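Ferritin like protein (Caulobacter vibrioides, PDB 3HL1) is of unconfirmed function but belongs to the ferritin-like superfamily and probably binds metal within a mainly helical fold. Local coordinates at residues Leu56-Val61 against Ile201-Gly206; Glu125-Glu131 against Ser143-Asp149. All blocks are in the same frame, centred on the assembly; numbering follows the deposited sequence.

Contact 1: Leu56-Val61 against Ile201-Gly206; sequences LHAQLV and IIVDQG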
loop_
_atom_site.group_PDB
_atom_site.type_symbol
_atom_site.label_atom_id
_atom_site.label_comp_id
_atom_site.label_asym_id
_atom_site.label_seq_id
_atom_site.Cartn_x
_atom_site.Cartn_y
_atom_site.Cartn_z
ATOM N N LEU A 56 7.412 -0.151 -3.589
ATOM C CA LEU A 56 8.023 -1.394 -4.026
ATOM C C LEU A 56 7.007 -2.541 -4.046
ATOM O O LEU A 56 6.975 -3.286 -5.027
ATOM C CB LEU A 56 9.250 -1.760 -3.155
ATOM C CG LEU A 56 9.805 -3.159 -3.424
ATOM C CD1 LEU A 56 10.438 -3.143 -4.814
ATOM C CD2 LEU A 56 10.763 -3.696 -2.352
ATOM N N HIS A 57 6.166 -2.666 -3.007
ATOM C CA HIS A 57 5.170 -3.724 -2.978
ATOM C C HIS A 57 4.258 -3.621 -4.172
ATOM O O HIS A 57 3.938 -4.651 -4.784
ATOM C CB HIS A 57 4.338 -3.767 -1.690
ATOM C CG HIS A 57 5.138 -4.000 -0.454
ATOM N ND1 HIS A 57 4.596 -3.880 0.811
ATOM C CD2 HIS A 57 6.451 -4.267 -0.286
ATOM C CE1 HIS A 57 5.553 -4.084 1.701
ATOM N NE2 HIS A 57 6.685 -4.315 1.066
ATOM N N ALA A 58 3.813 -2.403 -4.486
ATOM C CA ALA A 58 2.950 -2.178 -5.651
ATOM C C ALA A 58 3.606 -2.700 -6.928
ATOM O O ALA A 58 2.972 -3.421 -7.714
ATOM C CB ALA A 58 2.544 -0.675 -5.782
ATOM N N GLN A 59 4.862 -2.324 -7.146
ATOM C CA GLN A 59 5.639 -2.810 -8.278
ATOM C C GLN A 59 5.734 -4.344 -8.346
ATOM O O GLN A 59 5.602 -4.932 -9.421
ATOM C CB GLN A 59 7.054 -2.207 -8.245
ATOM C CG GLN A 59 8.012 -2.880 -9.233
ATOM C CD GLN A 59 9.364 -2.236 -9.266
ATOM O OE1 GLN A 59 9.490 -1.082 -9.688
ATOM N NE2 GLN A 59 10.395 -2.974 -8.820
ATOM N N LEU A 60 5.964 -4.975 -7.201
ATOM C CA LEU A 60 6.119 -6.433 -7.121
ATOM C C LEU A 60 4.840 -7.124 -7.445
ATOM O O LEU A 60 4.850 -8.164 -8.148
ATOM C CB LEU A 60 6.636 -6.853 -5.731
ATOM C CG LEU A 60 8.054 -6.320 -5.360
ATOM C CD1 LEU A 60 8.506 -6.931 -4.026
ATOM C CD2 LEU A 60 9.038 -6.610 -6.444
ATOM N N VAL A 61 3.732 -6.594 -6.937
ATOM C CA VAL A 61 2.441 -7.136 -7.268
ATOM C C VAL A 61 2.194 -7.011 -8.775
ATOM O O VAL A 61 1.780 -7.959 -9.391
ATOM C CB VAL A 61 1.264 -6.538 -6.445
ATOM C CG1 VAL A 61 -0.077 -7.039 -7.019
ATOM C CG2 VAL A 61 1.364 -6.940 -4.965
ATOM N N ILE A 201 9.064 -11.299 0.096
ATOM C CA ILE A 201 9.584 -9.971 0.341
ATOM C C ILE A 201 8.506 -8.999 0.789
ATOM O O ILE A 201 8.756 -8.228 1.682
ATOM C CB ILE A 201 10.263 -9.376 -0.926
ATOM C CG1 ILE A 201 11.537 -10.147 -1.287
ATOM C CG2 ILE A 201 10.589 -7.874 -0.697
ATOM C CD1 ILE A 201 11.964 -9.987 -2.727
ATOM N N ILE A 202 7.323 -9.006 0.143
ATOM C CA ILE A 202 6.221 -8.135 0.495
ATOM C C ILE A 202 5.728 -8.370 1.927
ATOM O O ILE A 202 5.562 -7.425 2.708
ATOM C CB ILE A 202 5.005 -8.311 -0.482
ATOM C CG1 ILE A 202 5.351 -7.841 -1.901
ATOM C CG2 ILE A 202 3.808 -7.504 0.032
ATOM C CD1 ILE A 202 4.310 -8.225 -2.973
ATOM N N VAL A 203 5.463 -9.633 2.249
ATOM C CA VAL A 203 4.921 -9.999 3.552
ATOM C C VAL A 203 5.962 -9.812 4.680
ATOM O O VAL A 203 5.611 -9.300 5.745
ATOM C CB VAL A 203 4.416 -11.427 3.559
ATOM C CG1 VAL A 203 3.944 -11.820 4.969
ATOM C CG2 VAL A 203 3.240 -11.549 2.540
ATOM N N ASP A 204 7.212 -10.204 4.427
ATOM C CA ASP A 204 8.310 -10.021 5.391
ATOM C C ASP A 204 8.470 -8.559 5.769
ATOM O O ASP A 204 8.757 -8.260 6.912
ATOM C CB ASP A 204 9.670 -10.457 4.838
ATOM C CG ASP A 204 9.814 -11.969 4.667
ATOM O OD1 ASP A 204 8.921 -12.730 5.051
ATOM O OD2 ASP A 204 10.832 -12.384 4.088
ATOM N N GLN A 205 8.297 -7.657 4.813
ATOM C CA GLN A 205 8.446 -6.221 5.073
ATOM C C GLN A 205 7.301 -5.674 5.915
ATOM O O GLN A 205 7.532 -4.843 6.760
ATOM C CB GLN A 205 8.605 -5.412 3.781
ATOM C CG GLN A 205 9.952 -5.641 3.089
ATOM C CD GLN A 205 10.182 -4.755 1.872
ATOM O OE1 GLN A 205 9.266 -4.164 1.321
ATOM N NE2 GLN A 205 11.434 -4.665 1.454
ATOM N N GLY A 206 6.082 -6.116 5.673
ATOM C CA GLY A 206 4.935 -5.655 6.458
ATOM C C GLY A 206 4.874 -6.148 7.898
ATOM O O GLY A 206 4.765 -5.346 8.832
#
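Ile202 and His57 dominate this junction between helices 42-67 and 188-207, with Leu60 and Gln205 next. The CA atoms of His57 and Ile202 are 5.7 Å apart, the nearest such pair, and the isoleucine lays its CG2 methyl over one face of the imidazole, a CH-pi contact of 3.9 Å from CG2 to the ring centroid. The other arm of Ile202 reaches the neighbouring turn, where CD1 meets CB of Leu60 at 3.9 Å and CG2 of Val61 at 3.8 Å. The short axes run close to antiparallel, at 157°, and approach to 10.3 Å, as expected of neighbouring helices in a ferritin-like bundle. Within this apolar seam the His57 ring is held by its edge: NE2 donates to OE1 of Gln205 at 2.6 Å, while ND1 is hydrogen-bonded to OE1 of Glu22 of helix 8-35 and more weakly to an unidentified ligand. A histidine and a glutamate beside a small bound molecule suggest a polar pocket within the bundle, though no metal is identified there. One turn before Gln205, CG2 of Ile201 packs on CD1 of Leu60 at 4.0 Å.

Contact 2: Glu125-Glu131 against Ser143-Asp149; sequences EWRTQRE and SIGEFYD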
loop_
_atom_site.group_PDB
_atom_site.type_symbol
_atom_site.label_atom_id
_atom_site.label_comp_id
_atom_site.label_asym_id
_atom_site.label_seq_id
_atom_site.Cartn_x
_atom_site.Cartn_y
_atom_site.Cartn_z
ATOM N N GLU A 125 -0.570 -11.535 10.629
ATOM C CA GLU A 125 -1.527 -12.628 10.465
ATOM C C GLU A 125 -1.545 -13.567 11.663
ATOM O O GLU A 125 -2.608 -14.098 12.023
ATOM C CB GLU A 125 -1.129 -13.432 9.246
ATOM C CG GLU A 125 -2.170 -14.416 8.818
ATOM C CD GLU A 125 -1.761 -15.282 7.623
ATOM O OE1 GLU A 125 -0.617 -15.150 7.083
ATOM O OE2 GLU A 125 -2.632 -16.111 7.250
ATOM N N TRP A 126 -0.380 -13.841 12.240
ATOM C CA TRP A 126 -0.331 -14.795 13.364
ATOM C C TRP A 126 -1.141 -14.357 14.599
ATOM O O TRP A 126 -1.625 -15.195 15.370
ATOM C CB TRP A 126 1.100 -15.158 13.750
ATOM C CG TRP A 126 1.874 -14.085 14.391
ATOM C CD1 TRP A 126 2.695 -13.181 13.772
ATOM C CD2 TRP A 126 1.971 -13.815 15.796
ATOM N NE1 TRP A 126 3.286 -12.363 14.702
ATOM C CE2 TRP A 126 2.858 -12.725 15.951
ATOM C CE3 TRP A 126 1.395 -14.388 16.944
ATOM C CZ2 TRP A 126 3.179 -12.189 17.208
ATOM C CZ3 TRP A 126 1.717 -13.850 18.208
ATOM C CH2 TRP A 126 2.602 -12.766 18.323
ATOM N N ARG A 127 -1.292 -13.058 14.795
ATOM C CA ARG A 127 -2.110 -12.544 15.905
ATOM C C ARG A 127 -3.623 -12.657 15.672
ATOM O O ARG A 127 -4.400 -12.594 16.606
ATOM C CB ARG A 127 -1.694 -11.107 16.170
ATOM C CG ARG A 127 -0.253 -11.064 16.602
ATOM C CD ARG A 127 0.315 -9.741 16.477
ATOM N NE ARG A 127 0.066 -8.918 17.641
ATOM C CZ ARG A 127 0.960 -8.613 18.571
ATOM N NH1 ARG A 127 0.585 -7.808 19.558
ATOM N NH2 ARG A 127 2.207 -9.084 18.522
ATOM N N THR A 128 -4.046 -12.832 14.415
ATOM C CA THR A 128 -5.483 -12.897 14.077
ATOM C C THR A 128 -6.169 -14.172 14.609
ATOM O O THR A 128 -7.390 -14.226 14.771
ATOM C CB THR A 128 -5.695 -12.793 12.552
ATOM O OG1 THR A 128 -5.118 -13.931 11.870
ATOM C CG2 THR A 128 -5.097 -11.494 12.039
ATOM N N GLN A 129 -5.367 -15.193 14.872
ATOM C CA GLN A 129 -5.869 -16.495 15.304
ATOM C C GLN A 129 -6.950 -17.013 14.360
ATOM O O GLN A 129 -8.038 -17.367 14.786
ATOM C CB GLN A 129 -6.410 -16.437 16.719
ATOM C CG GLN A 129 -5.417 -15.975 17.739
ATOM C CD GLN A 129 -5.867 -16.340 19.127
ATOM O OE1 GLN A 129 -5.874 -17.521 19.483
ATOM N NE2 GLN A 129 -6.260 -15.339 19.921
ATOM N N ARG A 130 -6.685 -16.977 13.063
ATOM C CA ARG A 130 -7.611 -17.607 12.148
ATOM C C ARG A 130 -6.922 -18.419 11.097
ATOM O O ARG A 130 -5.792 -18.149 10.720
ATOM C CB ARG A 130 -8.607 -16.618 11.537
ATOM C CG ARG A 130 -8.073 -15.506 10.708
ATOM C CD ARG A 130 -9.225 -14.643 10.226
ATOM N NE ARG A 130 -9.663 -14.902 8.848
ATOM C CZ ARG A 130 -10.866 -15.334 8.456
ATOM N NH1 ARG A 130 -11.832 -15.641 9.317
ATOM N NH2 ARG A 130 -11.103 -15.473 7.168
ATOM N N GLU A 131 -7.620 -19.465 10.680
ATOM C CA GLU A 131 -7.235 -20.237 9.515
ATOM C C GLU A 131 -7.502 -19.370 8.268
ATOM O O GLU A 131 -8.608 -18.860 8.122
ATOM C CB GLU A 131 -8.043 -21.545 9.460
ATOM C CG GLU A 131 -7.407 -22.675 10.257
ATOM C CD GLU A 131 -6.062 -23.066 9.670
ATOM O OE1 GLU A 131 -6.008 -23.361 8.458
ATOM O OE2 GLU A 131 -5.061 -23.058 10.411
ATOM N N SER A 143 -6.147 -9.857 7.747
ATOM C CA SER A 143 -4.811 -9.244 7.717
ATOM C C SER A 143 -4.286 -9.271 6.280
ATOM O O SER A 143 -4.774 -10.036 5.472
ATOM C CB SER A 143 -3.824 -10.054 8.573
ATOM O OG SER A 143 -3.711 -11.423 8.132
ATOM N N ILE A 144 -3.243 -8.493 6.014
ATOM C CA ILE A 144 -2.598 -8.477 4.721
ATOM C C ILE A 144 -1.931 -9.803 4.467
ATOM O O ILE A 144 -1.995 -10.322 3.362
ATOM C CB ILE A 144 -1.555 -7.326 4.613
ATOM C CG1 ILE A 144 -2.286 -5.993 4.629
ATOM C CG2 ILE A 144 -0.731 -7.501 3.355
ATOM C CD1 ILE A 144 -1.336 -4.758 4.600
ATOM N N GLY A 145 -1.330 -10.370 5.501
ATOM C CA GLY A 145 -0.685 -11.631 5.429
ATOM C C GLY A 145 -1.613 -12.728 4.999
ATOM O O GLY A 145 -1.214 -13.599 4.197
ATOM N N GLU A 146 -2.843 -12.711 5.515
ATOM C CA GLU A 146 -3.821 -13.715 5.106
ATOM C C GLU A 146 -4.200 -13.560 3.630
ATOM O O GLU A 146 -4.400 -14.541 2.877
ATOM C CB GLU A 146 -5.094 -13.612 5.944
ATOM C CG GLU A 146 -6.090 -14.742 5.635
ATOM C CD GLU A 146 -7.490 -14.557 6.237
ATOM O OE1 GLU A 146 -7.652 -13.717 7.141
ATOM O OE2 GLU A 146 -8.428 -15.286 5.800
ATOM N N PHE A 147 -4.399 -12.323 3.220
ATOM C CA PHE A 147 -4.647 -12.026 1.789
ATOM C C PHE A 147 -3.529 -12.686 0.944
ATOM O O PHE A 147 -3.806 -13.414 -0.027
ATOM C CB PHE A 147 -4.652 -10.509 1.571
ATOM C CG PHE A 147 -5.236 -10.059 0.204
ATOM C CD1 PHE A 147 -4.957 -10.733 -0.966
ATOM C CD2 PHE A 147 -6.055 -8.963 0.131
ATOM C CE1 PHE A 147 -5.509 -10.336 -2.176
ATOM C CE2 PHE A 147 -6.605 -8.569 -1.084
ATOM C CZ PHE A 147 -6.335 -9.279 -2.224
ATOM N N TYR A 148 -2.262 -12.433 1.285
ATOM C CA TYR A 148 -1.160 -13.048 0.550
ATOM C C TYR A 148 -1.071 -14.558 0.652
ATOM O O TYR A 148 -0.644 -15.187 -0.315
ATOM C CB TYR A 148 0.184 -12.371 0.828
ATOM C CG TYR A 148 0.265 -11.022 0.155
ATOM C CD1 TYR A 148 0.317 -10.921 -1.244
ATOM C CD2 TYR A 148 0.245 -9.844 0.877
ATOM C CE1 TYR A 148 0.368 -9.683 -1.872
ATOM C CE2 TYR A 148 0.314 -8.592 0.238
ATOM C CZ TYR A 148 0.362 -8.538 -1.141
ATOM O OH TYR A 148 0.396 -7.345 -1.779
ATOM N N ASP A 149 -1.460 -15.146 1.791
ATOM C CA ASP A 149 -1.607 -16.584 1.874
ATOM C C ASP A 149 -2.556 -17.192 0.832
ATOM O O ASP A 149 -2.254 -18.248 0.232
ATOM C CB ASP A 149 -2.198 -16.959 3.230
ATOM C CG ASP A 149 -1.178 -17.064 4.321
ATOM O OD1 ASP A 149 0.037 -16.922 4.088
ATOM O OD2 ASP A 149 -1.634 -17.328 5.443
HETATM O O HOH W 1 -5.623 -12.889 9.159
#
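Ser143 occupies the N-cap of helix 144-157, its OG accepting from the backbone N of Glu146 at 3.0 Å. The same hydroxyl lies 3.4 Å from CG of Glu125 and shares a water with the loop: that water is 2.6 Å from Ser143 OG and donates to Thr128 OG1 at 2.9 Å and to Glu146 OE1 at 3.0 Å. Thr128 also brings its CG2 to 4.0 Å from CB of Ser143, and its hydroxyl OG1 is tied back to the backbone O of Glu125 at 2.5 Å. Next comes Gly145, whose CA is 5.2 Å from that of Glu125, the nearest approach of the two backbones. A CB here would point at the loop and fall about 3.1 Å from CB of Glu125, so the bare backbone permits this closeness. Glu146 then extends its carboxylate to the guanidinium edge of Arg130 in a bidentate salt bridge, with NE to OE1 at 2.9 Å and NH2 to OE2 at 3.0 Å. Its two oxygens also accept from the backbone N atoms of Gly142 and Asp133, so one buried acid gathers the returning loop around the helix start. One turn after Gly145, Asp149 faces the carboxylate of Glu125 and forms a salt bridge with Arg152 of its own helix. The loop that follows helix 112-121 thus covers one side of helix 144-157, while on other sides Ile144 and Phe147 pack on helix 8-35 and Tyr148 fits between helices 8-35 and 188-207.

The two contacts lie 16 Å apart, centre to centre, and meet through Tyr148. This residue of helix 144-157 touches Val61, Ile202 and Val203, its OH coming to 3.4 Å from Val61 CG2. Along the chain the order is 56-61, 125-131, 143-149 and 201-206, so contact 2 falls entirely between the two halves of contact 1, and helix 188-207 is the next helix after 144-157. Contact 1 joins two helices deep in the ferritin-like bundle, whereas contact 2 fastens a loop to an outer part of it. Glu22 of helix 8-35 also connects them, bonding both His57 and Tyr148, so the loop-covered helix helps to enclose the polar site around His57.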